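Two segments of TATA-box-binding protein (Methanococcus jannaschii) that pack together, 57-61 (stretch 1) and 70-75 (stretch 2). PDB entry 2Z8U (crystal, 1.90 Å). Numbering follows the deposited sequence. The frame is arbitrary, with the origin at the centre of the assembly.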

ATOM      1  N   PRO B  57      31.270   9.042 -32.961  1.00 51.61           N
ATOM      2  CA  PRO B  57      31.467   8.030 -31.914  1.00 50.75           C
ATOM      3  C   PRO B  57      30.154   7.253 -31.701  1.00 49.43           C
ATOM      4  O   PRO B  57      29.132   7.638 -32.263  1.00 49.45           O
ATOM      5  CB  PRO B  57      31.814   8.874 -30.683  1.00 50.87           C
ATOM      6  CG  PRO B  57      31.067  10.169 -30.897  1.00 51.28           C
ATOM      7  CD  PRO B  57      30.994  10.381 -32.398  1.00 51.60           C
ATOM      8  N   LYS B  58      30.197   6.159 -30.939  1.00 47.85           N
ATOM      9  CA  LYS B  58      29.006   5.343 -30.684  1.00 46.36           C
ATOM     10  C   LYS B  58      28.062   6.098 -29.738  1.00 45.03           C
ATOM     11  O   LYS B  58      28.066   5.871 -28.527  1.00 45.01           O
ATOM     12  CB  LYS B  58      29.408   4.000 -30.073  1.00 46.48           C
ATOM     13  CG  LYS B  58      28.478   2.822 -30.396  1.00 47.19           C
ATOM     14  CD  LYS B  58      28.991   1.493 -29.788  1.00 46.79           C
ATOM     15  CE  LYS B  58      30.188   0.895 -30.557  1.00 48.78           C
ATOM     16  NZ  LYS B  58      30.678  -0.405 -29.992  1.00 47.06           N
ATOM     17  N   VAL B  59      27.280   7.017 -30.290  1.00 42.92           N
ATOM     18  CA  VAL B  59      26.314   7.772 -29.488  1.00 41.50           C
ATOM     19  C   VAL B  59      24.949   7.758 -30.181  1.00 40.28           C
ATOM     20  O   VAL B  59      24.870   7.629 -31.404  1.00 40.09           O
ATOM     21  CB  VAL B  59      26.768   9.242 -29.215  1.00 41.71           C
ATOM     22  CG1 VAL B  59      28.105   9.303 -28.466  1.00 42.55           C
ATOM     23  CG2 VAL B  59      26.847  10.048 -30.507  1.00 44.11           C
ATOM     24  N   ALA B  60      23.886   7.904 -29.392  1.00 38.96           N
ATOM     25  CA  ALA B  60      22.538   7.917 -29.918  1.00 37.54           C
ATOM     26  C   ALA B  60      21.815   9.167 -29.430  1.00 37.66           C
ATOM     27  O   ALA B  60      22.024   9.619 -28.295  1.00 35.29           O
ATOM     28  CB  ALA B  60      21.784   6.661 -29.478  1.00 38.20           C
ATOM     29  N   LEU B  61      20.968   9.709 -30.289  1.00 36.27           N
ATOM     30  CA  LEU B  61      20.202  10.902 -29.942  1.00 36.63           C
ATOM     31  C   LEU B  61      18.722  10.611 -30.126  1.00 35.96           C
ATOM     32  O   LEU B  61      18.333   9.914 -31.066  1.00 35.43           O
ATOM     33  CB  LEU B  61      20.618  12.093 -30.825  1.00 37.30           C
ATOM     34  CG  LEU B  61      22.060  12.637 -30.711  1.00 40.38           C
ATOM     35  CD1 LEU B  61      22.999  11.949 -31.698  1.00 43.71           C
ATOM     36  CD2 LEU B  61      22.046  14.107 -31.007  1.00 43.62           C
ATOM     37  N   ASN B  70      17.730  14.102 -26.091  1.00 37.29           N
ATOM     38  CA  ASN B  70      18.405  13.270 -25.089  1.00 38.35           C
ATOM     39  C   ASN B  70      19.474  12.479 -25.833  1.00 37.84           C
ATOM     40  O   ASN B  70      19.258  12.045 -26.972  1.00 37.15           O
ATOM     41  CB  ASN B  70      17.418  12.326 -24.407  1.00 38.69           C
ATOM     42  CG  ASN B  70      16.384  13.064 -23.543  1.00 43.83           C
ATOM     43  OD1 ASN B  70      16.665  14.115 -22.949  1.00 48.45           O
ATOM     44  ND2 ASN B  70      15.176  12.513 -23.479  1.00 47.89           N
ATOM     45  N   CYS B  71      20.639  12.327 -25.217  1.00 38.06           N
ATOM     46  CA  CYS B  71      21.779  11.725 -25.896  1.00 37.54           C
ATOM     47  C   CYS B  71      22.515  10.798 -24.942  1.00 37.03           C
ATOM     48  O   CYS B  71      22.856  11.186 -23.827  1.00 35.70           O
ATOM     49  CB  CYS B  71      22.721  12.816 -26.456  1.00 37.58           C
ATOM     50  SG  CYS B  71      24.332  12.227 -27.040  1.00 39.46           S
ATOM     51  N   THR B  72      22.741   9.571 -25.413  1.00 36.16           N
ATOM     52  CA  THR B  72      23.360   8.506 -24.638  1.00 36.03           C
ATOM     53  C   THR B  72      24.590   8.003 -25.390  1.00 35.49           C
ATOM     54  O   THR B  72      24.708   8.203 -26.597  1.00 34.34           O
ATOM     55  CB  THR B  72      22.329   7.350 -24.435  1.00 36.44           C
ATOM     56  OG1 THR B  72      22.858   6.390 -23.527  1.00 41.82           O
ATOM     57  CG2 THR B  72      22.006   6.675 -25.746  1.00 33.62           C
ATOM     58  N   GLY B  73      25.513   7.367 -24.668  1.00 35.56           N
ATOM     59  CA  GLY B  73      26.625   6.675 -25.291  1.00 34.90           C
ATOM     60  C   GLY B  73      27.954   7.389 -25.196  1.00 35.18           C
ATOM     61  O   GLY B  73      29.010   6.745 -25.280  1.00 34.52           O
ATOM     62  N   ALA B  74      27.918   8.714 -25.044  1.00 35.01           N
ATOM     63  CA  ALA B  74      29.146   9.507 -24.978  1.00 35.31           C
ATOM     64  C   ALA B  74      29.946   9.201 -23.705  1.00 35.47           C
ATOM     65  O   ALA B  74      29.369   8.869 -22.670  1.00 34.80           O
ATOM     66  CB  ALA B  74      28.825  10.977 -25.059  1.00 35.87           C
ATOM     67  N   LYS B  75      31.261   9.321 -23.805  1.00 35.01           N
ATOM     68  CA  LYS B  75      32.172   9.064 -22.699  1.00 36.15           C
ATOM     69  C   LYS B  75      32.201  10.268 -21.751  1.00 35.23           C
ATOM     70  O   LYS B  75      32.538  10.126 -20.576  1.00 33.78           O
ATOM     71  CB  LYS B  75      33.596   8.767 -23.203  1.00 36.15           C
ATOM     72  CG  LYS B  75      33.774   7.492 -24.047  1.00 37.09           C
ATOM     73  CD  LYS B  75      35.277   7.199 -24.284  1.00 38.08           C
ATOM     74  CE  LYS B  75      35.493   6.077 -25.291  1.00 40.02           C
ATOM     75  NZ  LYS B  75      36.892   5.547 -25.275  1.00 44.25           N
TER

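Neighbouring antiparallel strands are held together by paired backbone hydrogen bonds, while the side chains, alternating from face to face, settle what packs above and below; this short contact from the TATA-box-binding protein illustrates the principle. Stretch 1 opens outside the pairing. Pro57, which follows a cis peptide bond, makes no contact with stretch 2, but its O accepts a weak hydrogen bond from the N of Val59, a bond that spans Lys58. Lys58 takes part through its backbone; its side chain sets off sideways and its end leads away from the partner. Its O lies 3.5 Å from the O of Gly73, a pair of acceptors brought close without bonding. Here glycine is required twice over: a CB on residue 73 would fall 2.6 Å from Lys58 O, and the backbone angles (phi 105°, psi -25°) would jam it against the preceding carbonyl.

Val59 fits closely beside this bare position, its CA only 4.3 Å from the CA of Gly73. Its CA also approaches Thr72 O at 3.3 Å, in a CA-H...O contact, and its CG1 packs 3.9 Å from Ala74 CB.

Ala60 is the centre of the register. Its N donates to Thr72 O at 2.9 Å, and its O accepts from Thr72 N at 3.0 Å; both bonds are nearly straight, as expected of a hydrogen-bonded antiparallel pair. The same Ala60 O receives a CA-H...O contact from Cys71 CA at 3.2 Å. On the sheet face shared by this pair, Ala60 CB meets Thr72 CG2 at 3.7 Å.

One residue on, Leu61 and Cys71 form the non-hydrogen-bonded pair, and their CA atoms draw in to 4.4 Å, against 5.4 Å for the CA atoms of Ala60 and Thr72. Their side chains occupy the other face, with Leu61 CG 4.3 Å from Cys71 CB, while Leu61 CA makes a CA-H...O contact with Asn70 O at 3.3 Å.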